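Local coordinates for protein aldo-keto reductase family 1 member C1 (PDB 1QWK) that probably reduces aldehyde and sugar carbonyl groups with NADPH, as an aldose reductase of the aldo-keto reductase family, at residues A117-D122 with T305-D310; W155-I160 with Q184-D189; Q175-L180 with R297-D302; S227-Q232 with T244-L249. All blocks are in the same frame, centred on the assembly; numbering follows the deposited sequence.

From the N terminus, the first segment reached is 117-122, in the loop after barrel strand 110-113; it meets 305-310 near the C terminus, so contact 1 closes a loop that takes in the other three. Contact 2 joins the starts of helices 157-164 and 185-193 on the outside of the barrel. Contact 3 begins between the two segments of contact 2, on strand 173-177, and ends at 297-302, so the two cross; a probable hydrogen bond from Gln184 NE2 to Glu177 O ties them. Contact 4 lies within the span of contact 3, joining a short 3-10 turn to helix 245-255. Contacts 1 and 3 together hold the C-terminal tail to the barrel.

Contact 1 of 4, residues A117-D122 with T305-D310; sequences AAFNDD and TGHPED
The carbonyl oxygen of Ala118 takes a hydrogen bond from His307 NE2 at 2.8 Å, the donor leaning 18° out of the carbonyl plane while the oxygen stays close to the plane of the imidazole. The other ring nitrogen works too: His307 ND1 accepts from Glu309 N at 2.9 Å, again in the ring plane, with an N-H...N angle of 167°. That bond fixes the rotation of the imidazole and sits inside the type I turn from His307 to Asp310. CG of His307 stands anti to its own backbone N (chi1 -167°), and the ring lies over Ala117, whose CB sits 3.4 Å from the ring centroid, almost exactly on the ring normal, a CH-pi contact. Phe119 CE2 comes within 3.8 Å of His307 CD2, the two rings meeting obliquely, and His126 meets both rings. Ala117 CB also approaches Glu309 O at 4.2 Å; the carboxylate of Glu309 turns to another partner, a salt bridge with Arg162. The tail is thus held against the loop that follows barrel strand 110-113, where aldo-keto reductases bring C-terminal residues close to the substrate side of the barrel. With ND1 accepting and NE2 donating, both ring nitrogens are used by backbone groups, which is consistent with a neutral imidazole protonated on NE2.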
loop_
_atom_site.group_PDB
_atom_site.type_symbol
_atom_site.label_atom_id
_atom_site.label_comp_id
_atom_site.label_asym_id
_atom_site.label_seq_id
_atom_site.Cartn_x
_atom_site.Cartn_y
_atom_site.Cartn_z
ATOM N N ALA A 117 9.562 8.300 -10.895
ATOM C CA ALA A 117 10.238 9.556 -11.229
ATOM C C ALA A 117 11.215 10.111 -10.194
ATOM O O ALA A 117 10.819 10.452 -9.081
ATOM C CB ALA A 117 9.189 10.607 -11.545
ATOM N N ALA A 118 12.486 10.225 -10.579
ATOM C CA ALA A 118 13.521 10.740 -9.686
ATOM C C ALA A 118 13.566 12.270 -9.658
ATOM O O ALA A 118 13.332 12.932 -10.669
ATOM C CB ALA A 118 14.888 10.186 -10.100
ATOM N N PHE A 119 13.880 12.811 -8.483
ATOM C CA PHE A 119 13.982 14.255 -8.255
ATOM C C PHE A 119 15.212 14.533 -7.399
ATOM O O PHE A 119 15.820 13.610 -6.852
ATOM C CB PHE A 119 12.758 14.774 -7.486
ATOM C CG PHE A 119 11.516 14.941 -8.320
ATOM C CD1 PHE A 119 11.058 16.214 -8.659
ATOM C CD2 PHE A 119 10.772 13.841 -8.719
ATOM C CE1 PHE A 119 9.875 16.380 -9.382
ATOM C CE2 PHE A 119 9.591 13.997 -9.443
ATOM C CZ PHE A 119 9.143 15.268 -9.770
ATOM N N ASN A 120 15.583 15.805 -7.283
ATOM C CA ASN A 120 16.712 16.173 -6.435
ATOM C C ASN A 120 16.132 16.333 -5.022
ATOM O O ASN A 120 14.942 16.113 -4.821
ATOM C CB ASN A 120 17.363 17.474 -6.928
ATOM C CG ASN A 120 16.445 18.674 -6.825
ATOM O OD1 ASN A 120 15.222 18.543 -6.811
ATOM N ND2 ASN A 120 17.041 19.863 -6.770
ATOM N N ASP A 121 16.970 16.713 -4.061
ATOM C CA ASP A 121 16.576 16.868 -2.655
ATOM C C ASP A 121 15.280 17.615 -2.325
ATOM O O ASP A 121 14.447 17.111 -1.568
ATOM C CB ASP A 121 17.717 17.516 -1.864
ATOM C CG ASP A 121 18.974 16.662 -1.840
ATOM O OD1 ASP A 121 19.471 16.296 -2.928
ATOM O OD2 ASP A 121 19.472 16.363 -0.732
ATOM N N ASP A 122 15.100 18.817 -2.858
ATOM C CA ASP A 122 13.892 19.573 -2.543
ATOM C C ASP A 122 12.855 19.484 -3.651
ATOM O O ASP A 122 11.902 20.267 -3.695
ATOM C CB ASP A 122 14.240 21.036 -2.272
ATOM C CG ASP A 122 14.561 21.795 -3.532
ATOM O OD1 ASP A 122 15.320 21.264 -4.368
ATOM O OD2 ASP A 122 14.056 22.929 -3.681
ATOM N N THR A 305 4.013 15.629 -13.026
ATOM C CA THR A 305 3.689 16.284 -14.293
ATOM C C THR A 305 4.931 16.888 -14.964
ATOM O O THR A 305 5.655 17.669 -14.353
ATOM C CB THR A 305 2.645 17.408 -14.076
ATOM O OG1 THR A 305 1.497 16.865 -13.416
ATOM C CG2 THR A 305 2.212 18.007 -15.412
ATOM N N GLY A 306 5.170 16.517 -16.220
ATOM C CA GLY A 306 6.315 17.050 -16.939
ATOM C C GLY A 306 7.578 16.219 -16.846
ATOM O O GLY A 306 8.520 16.415 -17.616
ATOM N N HIS A 307 7.607 15.286 -15.904
ATOM C CA HIS A 307 8.769 14.430 -15.727
ATOM C C HIS A 307 8.734 13.371 -16.822
ATOM O O HIS A 307 7.673 12.832 -17.135
ATOM C CB HIS A 307 8.715 13.777 -14.341
ATOM C CG HIS A 307 9.991 13.114 -13.932
ATOM N ND1 HIS A 307 10.474 11.979 -14.545
ATOM C CD2 HIS A 307 10.881 13.422 -12.957
ATOM C CE1 HIS A 307 11.605 11.613 -13.965
ATOM N NE2 HIS A 307 11.872 12.473 -12.997
ATOM N N PRO A 308 9.893 13.064 -17.426
ATOM C CA PRO A 308 9.932 12.052 -18.487
ATOM C C PRO A 308 9.415 10.675 -18.072
ATOM O O PRO A 308 8.995 9.886 -18.919
ATOM C CB PRO A 308 11.403 12.044 -18.914
ATOM C CG PRO A 308 12.131 12.507 -17.687
ATOM C CD PRO A 308 11.238 13.599 -17.149
ATOM N N GLU A 309 9.439 10.378 -16.775
ATOM C CA GLU A 309 8.930 9.094 -16.308
ATOM C C GLU A 309 7.612 9.237 -15.536
ATOM O O GLU A 309 7.321 8.458 -14.626
ATOM C CB GLU A 309 9.983 8.374 -15.450
ATOM C CG GLU A 309 11.231 7.937 -16.234
ATOM C CD GLU A 309 11.014 6.701 -17.102
ATOM O OE1 GLU A 309 9.850 6.322 -17.364
ATOM O OE2 GLU A 309 12.023 6.099 -17.543
ATOM N N ASP A 310 6.819 10.242 -15.896
ATOM C CA ASP A 310 5.518 10.438 -15.259
ATOM C C ASP A 310 4.660 9.246 -15.681
ATOM O O ASP A 310 4.300 9.113 -16.849
ATOM C CB ASP A 310 4.882 11.749 -15.741
ATOM C CG ASP A 310 3.473 11.943 -15.217
ATOM O OD1 ASP A 310 3.028 11.138 -14.364
ATOM O OD2 ASP A 310 2.806 12.906 -15.652
#

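Contact 2 of 4, residues W155-I160 with Q184-D189; sequences WNNDQI and QHDHVD
Asn157 carries its CG anti to its carbonyl carbon (chi1 -64°), while His187 has CG anti to its backbone N (chi1 -175°), and from these starts the amide and the imidazole meet between two helices. His187 ND1 donates to Asn157 OD1 at 2.9 Å, at an N-H...O angle of 161° and nearly in line with the C=O bond. Amide and ring are nearly coplanar, and OD1 lies at the ring edge, close to its plane. The other ring nitrogen, NE2, is hydrogen-bonded to Ser174 OG on strand 173-177. Ile160 CD1 touches the ring edge at CE1, 3.7 Å away, its side chain crossing that of His187 at about a right angle. Asn157 ND2 lies 3.0 Å from Asp186 OD2, but the angle is poor for a hydrogen bond. At the start of the same helix, Asn156 and Gln159 form a capping box: Gln159 N donates to Asn156 OD1 at 2.8 Å and Asn156 N to Gln159 OE1 at 2.9 Å, fixing the first turn of helix 157-164. An alanine in place of Asn157 would probably leave His187 ND1 without its acceptor and the ring freer to turn. These are successive outer helices of the (beta/alpha)8 barrel, joined where both begin, and the buried imidazole, bonded at both nitrogens, links the two helix starts to the strand between them.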
loop_
_atom_site.group_PDB
_atom_site.type_symbol
_atom_site.label_atom_id
_atom_site.label_comp_id
_atom_site.label_asym_id
_atom_site.label_seq_id
_atom_site.Cartn_x
_atom_site.Cartn_y
_atom_site.Cartn_z
ATOM N N TRP A 155 3.844 2.874 -10.747
ATOM C CA TRP A 155 4.491 2.695 -12.041
ATOM C C TRP A 155 3.404 2.202 -12.992
ATOM O O TRP A 155 2.446 1.558 -12.550
ATOM C CB TRP A 155 5.572 1.616 -11.964
ATOM C CG TRP A 155 6.874 2.029 -11.331
ATOM C CD1 TRP A 155 7.048 2.827 -10.232
ATOM C CD2 TRP A 155 8.184 1.588 -11.720
ATOM N NE1 TRP A 155 8.388 2.901 -9.914
ATOM C CE2 TRP A 155 9.104 2.156 -10.813
ATOM C CE3 TRP A 155 8.668 0.766 -12.749
ATOM C CZ2 TRP A 155 10.486 1.928 -10.902
ATOM C CZ3 TRP A 155 10.044 0.536 -12.838
ATOM C CH2 TRP A 155 10.937 1.120 -11.917
ATOM N N ASN A 156 3.532 2.491 -14.286
ATOM C CA ASN A 156 2.535 1.989 -15.228
ATOM C C ASN A 156 3.053 0.681 -15.833
ATOM O O ASN A 156 4.199 0.298 -15.595
ATOM C CB ASN A 156 2.198 3.018 -16.327
ATOM C CG ASN A 156 3.384 3.386 -17.199
ATOM O OD1 ASN A 156 4.152 2.532 -17.627
ATOM N ND2 ASN A 156 3.521 4.678 -17.486
ATOM N N ASN A 157 2.210 -0.007 -16.596
ATOM C CA ASN A 157 2.584 -1.286 -17.194
ATOM C C ASN A 157 3.833 -1.232 -18.064
ATOM O O ASN A 157 4.661 -2.143 -18.015
ATOM C CB ASN A 157 1.431 -1.852 -18.023
ATOM C CG ASN A 157 0.210 -2.181 -17.186
ATOM O OD1 ASN A 157 0.251 -2.141 -15.954
ATOM N ND2 ASN A 157 -0.887 -2.518 -17.855
ATOM N N ASP A 158 3.970 -0.181 -18.865
ATOM C CA ASP A 158 5.124 -0.054 -19.749
ATOM C C ASP A 158 6.426 0.085 -18.969
ATOM O O ASP A 158 7.454 -0.469 -19.361
ATOM C CB ASP A 158 4.952 1.144 -20.687
ATOM C CG ASP A 158 3.766 0.988 -21.616
ATOM O OD1 ASP A 158 3.636 -0.088 -22.241
ATOM O OD2 ASP A 158 2.964 1.940 -21.728
ATOM N N GLN A 159 6.381 0.820 -17.862
ATOM C CA GLN A 159 7.569 1.012 -17.036
ATOM C C GLN A 159 7.960 -0.307 -16.376
ATOM O O GLN A 159 9.145 -0.648 -16.296
ATOM C CB GLN A 159 7.316 2.101 -15.983
ATOM C CG GLN A 159 7.137 3.489 -16.613
ATOM C CD GLN A 159 6.697 4.550 -15.626
ATOM O OE1 GLN A 159 5.738 4.356 -14.878
ATOM N NE2 GLN A 159 7.377 5.692 -15.639
ATOM N N ILE A 160 6.971 -1.058 -15.906
ATOM C CA ILE A 160 7.265 -2.344 -15.288
ATOM C C ILE A 160 7.853 -3.294 -16.331
ATOM O O ILE A 160 8.811 -4.019 -16.050
ATOM C CB ILE A 160 6.007 -2.966 -14.651
ATOM C CG1 ILE A 160 5.562 -2.094 -13.475
ATOM C CG2 ILE A 160 6.302 -4.394 -14.185
ATOM C CD1 ILE A 160 4.268 -2.540 -12.809
ATOM N N GLN A 184 -8.757 -0.806 -11.650
ATOM C CA GLN A 184 -7.456 -1.134 -12.222
ATOM C C GLN A 184 -7.452 -2.546 -12.830
ATOM O O GLN A 184 -6.533 -3.333 -12.594
ATOM C CB GLN A 184 -6.376 -1.025 -11.140
ATOM C CG GLN A 184 -6.191 0.393 -10.604
ATOM C CD GLN A 184 -4.945 1.072 -11.142
ATOM O OE1 GLN A 184 -4.677 1.053 -12.346
ATOM N NE2 GLN A 184 -4.181 1.690 -10.251
ATOM N N HIS A 185 -8.478 -2.866 -13.615
ATOM C CA HIS A 185 -8.559 -4.185 -14.239
ATOM C C HIS A 185 -7.347 -4.478 -15.118
ATOM O O HIS A 185 -6.778 -5.569 -15.063
ATOM C CB HIS A 185 -9.832 -4.306 -15.082
ATOM C CG HIS A 185 -11.093 -4.270 -14.279
ATOM N ND1 HIS A 185 -11.421 -5.246 -13.363
ATOM C CD2 HIS A 185 -12.101 -3.367 -14.242
ATOM C CE1 HIS A 185 -12.575 -4.944 -12.795
ATOM N NE2 HIS A 185 -13.008 -3.808 -13.311
ATOM N N ASP A 186 -6.952 -3.498 -15.924
ATOM C CA ASP A 186 -5.814 -3.655 -16.826
ATOM C C ASP A 186 -4.506 -3.920 -16.083
ATOM O O ASP A 186 -3.745 -4.812 -16.454
ATOM C CB ASP A 186 -5.663 -2.407 -17.701
ATOM C CG ASP A 186 -4.609 -2.574 -18.780
ATOM O OD1 ASP A 186 -4.774 -3.463 -19.644
ATOM O OD2 ASP A 186 -3.614 -1.820 -18.767
ATOM N N HIS A 187 -4.242 -3.147 -15.034
ATOM C CA HIS A 187 -3.004 -3.324 -14.280
ATOM C C HIS A 187 -2.941 -4.681 -13.589
ATOM O O HIS A 187 -1.920 -5.368 -13.653
ATOM C CB HIS A 187 -2.838 -2.213 -13.241
ATOM C CG HIS A 187 -1.527 -2.259 -12.515
ATOM N ND1 HIS A 187 -0.319 -2.064 -13.150
ATOM C CD2 HIS A 187 -1.237 -2.462 -11.208
ATOM C CE1 HIS A 187 0.660 -2.144 -12.264
ATOM N NE2 HIS A 187 0.129 -2.384 -11.078
ATOM N N VAL A 188 -4.032 -5.071 -12.935
ATOM C CA VAL A 188 -4.071 -6.353 -12.237
ATOM C C VAL A 188 -3.878 -7.508 -13.215
ATOM O O VAL A 188 -3.148 -8.452 -12.927
ATOM C CB VAL A 188 -5.403 -6.526 -11.463
ATOM C CG1 VAL A 188 -5.466 -7.908 -10.816
ATOM C CG2 VAL A 188 -5.519 -5.450 -10.398
ATOM N N ASP A 189 -4.529 -7.439 -14.373
ATOM C CA ASP A 189 -4.371 -8.501 -15.362
ATOM C C ASP A 189 -2.928 -8.557 -15.854
ATOM O O ASP A 189 -2.375 -9.637 -16.046
ATOM C CB ASP A 189 -5.332 -8.293 -16.533
ATOM C CG ASP A 189 -6.774 -8.562 -16.144
ATOM O OD1 ASP A 189 -7.018 -9.552 -15.421
ATOM O OD2 ASP A 189 -7.668 -7.797 -16.558
#

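Contact 3 of 4, residues Q175-L180 with R297-D302; sequences QVELHL and RLFLQD
Glu177 reaches from the end of strand 173-177 to the backbone of the tail. Its OE1 accepts from Phe299 N at 2.9 Å, the N-H coming from above the carboxylate plane, 39° out of it. OE2 faces Leu298 N at 2.8 Å in a second hydrogen bond, though the place of this oxygen is less sure. The chain of Glu177 is extended beyond CG, with CG anti to the backbone N (chi1 179°). Its carboxylate stands almost perpendicular to the Phe299 ring and at the ring's edge, with OE1 3.6 Å from CD2. Leu298 CD1 packs obliquely on the His179 ring. One shell out, a water donates to Glu177 OE1 and Phe299 O and accepts from Arg297 NH1 at 2.9 Å, so the arginine reaches the glutamate through it; its direct salt bridge is to Glu315. An alanine at Glu177 would probably leave the N-H groups of Leu298 and Phe299 without their acceptor and cost the water one partner. Phe299 meets the ring of Trp24, and its side chain is about 9 Å from that of Tyr52, the predicted proton donor. The contact lies where strand 173-177 leaves the barrel: Glu177 packs on Tyr201 of strand 197-201, and its carbonyl meets Gln184 just before helix 185-193.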
loop_
_atom_site.group_PDB
_atom_site.type_symbol
_atom_site.label_atom_id
_atom_site.label_comp_id
_atom_site.label_asym_id
_atom_site.label_seq_id
_atom_site.Cartn_x
_atom_site.Cartn_y
_atom_site.Cartn_z
ATOM N N GLN A 175 2.493 -1.779 -5.944
ATOM C CA GLN A 175 1.536 -1.167 -5.036
ATOM C C GLN A 175 0.917 0.036 -5.723
ATOM O O GLN A 175 1.615 0.988 -6.082
ATOM C CB GLN A 175 2.214 -0.729 -3.734
ATOM C CG GLN A 175 1.232 -0.186 -2.706
ATOM C CD GLN A 175 1.877 0.167 -1.377
ATOM O OE1 GLN A 175 2.586 -0.648 -0.773
ATOM N NE2 GLN A 175 1.613 1.375 -0.903
ATOM N N VAL A 176 -0.397 -0.008 -5.912
ATOM C CA VAL A 176 -1.098 1.081 -6.581
ATOM C C VAL A 176 -2.449 1.378 -5.944
ATOM O O VAL A 176 -2.950 0.613 -5.119
ATOM C CB VAL A 176 -1.361 0.739 -8.069
ATOM C CG1 VAL A 176 -0.046 0.533 -8.809
ATOM C CG2 VAL A 176 -2.231 -0.514 -8.172
ATOM N N GLU A 177 -3.025 2.511 -6.330
ATOM C CA GLU A 177 -4.342 2.899 -5.852
ATOM C C GLU A 177 -5.300 1.884 -6.461
ATOM O O GLU A 177 -5.285 1.665 -7.669
ATOM C CB GLU A 177 -4.710 4.295 -6.358
ATOM C CG GLU A 177 -6.094 4.748 -5.911
ATOM C CD GLU A 177 -6.538 6.045 -6.566
ATOM O OE1 GLU A 177 -5.671 6.786 -7.077
ATOM O OE2 GLU A 177 -7.760 6.327 -6.547
ATOM N N LEU A 178 -6.122 1.253 -5.631
ATOM C CA LEU A 178 -7.074 0.276 -6.134
ATOM C C LEU A 178 -8.235 0.124 -5.166
ATOM O O LEU A 178 -8.053 -0.209 -3.997
ATOM C CB LEU A 178 -6.395 -1.085 -6.356
ATOM C CG LEU A 178 -7.186 -2.143 -7.142
ATOM C CD1 LEU A 178 -6.222 -3.171 -7.719
ATOM C CD2 LEU A 178 -8.232 -2.813 -6.250
ATOM N N HIS A 179 -9.433 0.394 -5.666
ATOM C CA HIS A 179 -10.650 0.275 -4.878
ATOM C C HIS A 179 -11.808 0.117 -5.851
ATOM O O HIS A 179 -11.610 0.209 -7.061
ATOM C CB HIS A 179 -10.850 1.491 -3.954
ATOM C CG HIS A 179 -10.686 2.818 -4.630
ATOM N ND1 HIS A 179 -9.452 3.342 -4.950
ATOM C CD2 HIS A 179 -11.597 3.745 -5.011
ATOM C CE1 HIS A 179 -9.610 4.536 -5.494
ATOM N NE2 HIS A 179 -10.902 4.804 -5.542
ATOM N N LEU A 180 -13.005 -0.142 -5.339
ATOM C CA LEU A 180 -14.158 -0.357 -6.211
ATOM C C LEU A 180 -14.347 0.703 -7.286
ATOM O O LEU A 180 -14.616 0.372 -8.444
ATOM C CB LEU A 180 -15.440 -0.467 -5.388
ATOM C CG LEU A 180 -16.698 -0.796 -6.207
ATOM C CD1 LEU A 180 -16.502 -2.105 -6.966
ATOM C CD2 LEU A 180 -17.891 -0.891 -5.269
ATOM N N ARG A 297 -9.388 8.063 -10.819
ATOM C CA ARG A 297 -8.179 8.070 -10.005
ATOM C C ARG A 297 -8.249 9.201 -8.976
ATOM O O ARG A 297 -8.446 10.363 -9.332
ATOM C CB ARG A 297 -6.959 8.256 -10.909
ATOM C CG ARG A 297 -5.625 8.113 -10.205
ATOM C CD ARG A 297 -4.486 8.508 -11.126
ATOM N NE ARG A 297 -4.363 7.656 -12.306
ATOM C CZ ARG A 297 -3.873 6.420 -12.299
ATOM N NH1 ARG A 297 -3.461 5.869 -11.165
ATOM N NH2 ARG A 297 -3.752 5.741 -13.436
ATOM N N LEU A 298 -8.085 8.860 -7.699
ATOM C CA LEU A 298 -8.137 9.845 -6.618
ATOM C C LEU A 298 -6.775 10.447 -6.306
ATOM O O LEU A 298 -6.673 11.600 -5.883
ATOM C CB LEU A 298 -8.691 9.206 -5.341
ATOM C CG LEU A 298 -10.104 8.619 -5.400
ATOM C CD1 LEU A 298 -10.477 8.021 -4.047
ATOM C CD2 LEU A 298 -11.087 9.709 -5.794
ATOM N N PHE A 299 -5.730 9.653 -6.492
ATOM C CA PHE A 299 -4.369 10.102 -6.223
ATOM C C PHE A 299 -3.622 10.319 -7.532
ATOM O O PHE A 299 -3.023 9.399 -8.090
ATOM C CB PHE A 299 -3.664 9.064 -5.355
ATOM C CG PHE A 299 -4.236 8.956 -3.971
ATOM C CD1 PHE A 299 -3.744 9.745 -2.939
ATOM C CD2 PHE A 299 -5.294 8.093 -3.705
ATOM C CE1 PHE A 299 -4.293 9.677 -1.656
ATOM C CE2 PHE A 299 -5.851 8.017 -2.426
ATOM C CZ PHE A 299 -5.350 8.811 -1.401
ATOM N N LEU A 300 -3.658 11.556 -8.007
ATOM C CA LEU A 300 -3.030 11.924 -9.264
ATOM C C LEU A 300 -1.506 12.044 -9.226
ATOM O O LEU A 300 -0.868 12.042 -10.277
ATOM C CB LEU A 300 -3.630 13.245 -9.753
ATOM C CG LEU A 300 -5.163 13.295 -9.780
ATOM C CD1 LEU A 300 -5.620 14.675 -10.224
ATOM C CD2 LEU A 300 -5.696 12.224 -10.713
ATOM N N GLN A 301 -0.927 12.148 -8.030
ATOM C CA GLN A 301 0.522 12.288 -7.893
ATOM C C GLN A 301 0.998 13.284 -8.961
ATOM O O GLN A 301 1.986 13.034 -9.659
ATOM C CB GLN A 301 1.219 10.932 -8.106
ATOM C CG GLN A 301 0.614 9.769 -7.318
ATOM C CD GLN A 301 0.747 9.928 -5.805
ATOM O OE1 GLN A 301 1.333 10.896 -5.316
ATOM N NE2 GLN A 301 0.200 8.969 -5.058
ATOM N N ASP A 302 0.295 14.414 -9.075
ATOM C CA ASP A 302 0.601 15.416 -10.101
ATOM C C ASP A 302 1.936 16.146 -10.026
ATOM O O ASP A 302 2.280 16.890 -10.945
ATOM C CB ASP A 302 -0.544 16.436 -10.233
ATOM C CG ASP A 302 -0.820 17.195 -8.955
ATOM O OD1 ASP A 302 0.115 17.410 -8.163
ATOM O OD2 ASP A 302 -1.986 17.600 -8.757
HETATM O O HOH W 1 -3.215 6.621 -8.336
#

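Contact 4 of 4, residues S227-Q232 with T244-L249; sequences SDLQDQ and TPAQVL
Asp228 opens the 3-10 segment 228-230 and touches helix 245-255 with its CB, 3.7 Å from Leu249 CD1. Its carboxylate serves another neighbour, OD2 accepting from Tyr181 N. Leu229 does most of the packing: CG stands anti to the carbonyl carbon (chi1 -73°), and CD2 packs against the first turn of the helix, 3.5 Å from Ala246 N and 4.0 Å from both Pro245 CB and Ala246 CB. The same methyl presses on Leu249 CD1 at 3.5 Å, tighter than usual for two carbons, the two leucine side chains crossing at about a right angle. Pro245 and Leu249, one helical turn apart, thus present a small apolar surface to a leucine from the loop. This is the return from the long excursion after barrel strand 197-201, and helix 245-255 leads on to strand 259-261, the eighth of the (beta/alpha)8 barrel. The backbone carbonyl of Leu229 also meets Pro245 CB, at 3.7 Å. Farther along, Asp231 begins helix 232-241 as its N-cap, with OD2 bonded to Val234 N and OD1 to Tyr181 OH. Across the contact, Thr244 and Gln247 form a capping box, Thr244 N donating to Gln247 OE1 at 2.9 Å and Gln247 N to Thr244 OG1 at 3.2 Å.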
loop_
_atom_site.group_PDB
_atom_site.type_symbol
_atom_site.label_atom_id
_atom_site.label_comp_id
_atom_site.label_asym_id
_atom_site.label_seq_id
_atom_site.Cartn_x
_atom_site.Cartn_y
_atom_site.Cartn_z
ATOM N N SER A 227 -19.354 8.121 -2.723
ATOM C CA SER A 227 -18.136 7.348 -2.523
ATOM C C SER A 227 -18.375 5.852 -2.630
ATOM O O SER A 227 -19.517 5.395 -2.668
ATOM C CB SER A 227 -17.607 7.642 -1.130
ATOM O OG SER A 227 -18.594 7.288 -0.172
ATOM N N ASP A 228 -17.279 5.095 -2.645
ATOM C CA ASP A 228 -17.331 3.635 -2.723
ATOM C C ASP A 228 -18.152 3.085 -1.551
ATOM O O ASP A 228 -18.940 2.154 -1.711
ATOM C CB ASP A 228 -15.917 3.031 -2.622
ATOM C CG ASP A 228 -14.904 3.705 -3.528
ATOM O OD1 ASP A 228 -14.790 4.952 -3.497
ATOM O OD2 ASP A 228 -14.197 2.978 -4.260
ATOM N N LEU A 229 -17.945 3.655 -0.368
ATOM C CA LEU A 229 -18.644 3.215 0.837
ATOM C C LEU A 229 -20.157 3.412 0.803
ATOM O O LEU A 229 -20.886 2.763 1.555
ATOM C CB LEU A 229 -18.067 3.922 2.067
ATOM C CG LEU A 229 -16.680 3.447 2.516
ATOM C CD1 LEU A 229 -16.042 4.493 3.422
ATOM C CD2 LEU A 229 -16.807 2.107 3.239
ATOM N N GLN A 230 -20.630 4.303 -0.062
ATOM C CA GLN A 230 -22.061 4.569 -0.163
ATOM C C GLN A 230 -22.693 3.974 -1.413
ATOM O O GLN A 230 -23.862 4.235 -1.703
ATOM C CB GLN A 230 -22.327 6.077 -0.134
ATOM C CG GLN A 230 -21.950 6.770 1.167
ATOM C CD GLN A 230 -22.655 6.184 2.372
ATOM O OE1 GLN A 230 -23.788 5.713 2.277
ATOM N NE2 GLN A 230 -21.991 6.229 3.523
ATOM N N ASP A 231 -21.924 3.182 -2.156
ATOM C CA ASP A 231 -22.435 2.541 -3.368
ATOM C C ASP A 231 -23.632 1.675 -2.984
ATOM O O ASP A 231 -23.580 0.939 -1.996
ATOM C CB ASP A 231 -21.351 1.665 -4.004
ATOM C CG ASP A 231 -21.847 0.926 -5.232
ATOM O OD1 ASP A 231 -21.780 1.492 -6.342
ATOM O OD2 ASP A 231 -22.320 -0.217 -5.081
ATOM N N GLN A 232 -24.707 1.760 -3.763
ATOM C CA GLN A 232 -25.921 0.999 -3.475
ATOM C C GLN A 232 -25.680 -0.503 -3.395
ATOM O O GLN A 232 -26.214 -1.169 -2.514
ATOM C CB GLN A 232 -26.994 1.286 -4.536
ATOM C CG GLN A 232 -28.384 0.760 -4.175
ATOM C CD GLN A 232 -28.570 -0.724 -4.472
ATOM O OE1 GLN A 232 -29.523 -1.348 -3.998
ATOM N NE2 GLN A 232 -27.669 -1.289 -5.270
ATOM N N THR A 244 -19.864 -4.808 7.477
ATOM C CA THR A 244 -19.934 -3.366 7.262
ATOM C C THR A 244 -19.495 -3.043 5.842
ATOM O O THR A 244 -18.811 -3.843 5.197
ATOM C CB THR A 244 -19.016 -2.587 8.228
ATOM O OG1 THR A 244 -17.650 -2.822 7.869
ATOM C CG2 THR A 244 -19.240 -3.039 9.667
ATOM N N PRO A 245 -19.901 -1.873 5.327
ATOM C CA PRO A 245 -19.528 -1.459 3.970
ATOM C C PRO A 245 -18.016 -1.496 3.768
ATOM O O PRO A 245 -17.531 -1.912 2.715
ATOM C CB PRO A 245 -20.089 -0.047 3.885
ATOM C CG PRO A 245 -21.366 -0.177 4.677
ATOM C CD PRO A 245 -20.919 -0.964 5.891
ATOM N N ALA A 246 -17.274 -1.054 4.781
ATOM C CA ALA A 246 -15.819 -1.058 4.702
ATOM C C ALA A 246 -15.284 -2.483 4.557
ATOM O O ALA A 246 -14.401 -2.743 3.739
ATOM C CB ALA A 246 -15.217 -0.397 5.944
ATOM N N GLN A 247 -15.815 -3.410 5.344
ATOM C CA GLN A 247 -15.357 -4.791 5.257
ATOM C C GLN A 247 -15.653 -5.370 3.876
ATOM O O GLN A 247 -14.880 -6.172 3.351
ATOM C CB GLN A 247 -16.005 -5.621 6.370
ATOM C CG GLN A 247 -15.635 -5.084 7.744
ATOM C CD GLN A 247 -16.404 -5.729 8.877
ATOM O OE1 GLN A 247 -17.578 -6.066 8.737
ATOM N NE2 GLN A 247 -15.748 -5.878 10.021
ATOM N N VAL A 248 -16.762 -4.949 3.278
ATOM C CA VAL A 248 -17.116 -5.423 1.946
ATOM C C VAL A 248 -16.113 -4.881 0.916
ATOM O O VAL A 248 -15.680 -5.610 0.024
ATOM C CB VAL A 248 -18.554 -4.993 1.566
ATOM C CG1 VAL A 248 -18.830 -5.315 0.102
ATOM C CG2 VAL A 248 -19.562 -5.725 2.450
ATOM N N LEU A 249 -15.738 -3.608 1.037
ATOM C CA LEU A 249 -14.770 -3.021 0.106
ATOM C C LEU A 249 -13.403 -3.697 0.222
ATOM O O LEU A 249 -12.708 -3.893 -0.777
ATOM C CB LEU A 249 -14.619 -1.520 0.364
ATOM C CG LEU A 249 -15.822 -0.654 -0.018
ATOM C CD1 LEU A 249 -15.513 0.797 0.310
ATOM C CD2 LEU A 249 -16.132 -0.811 -1.507
#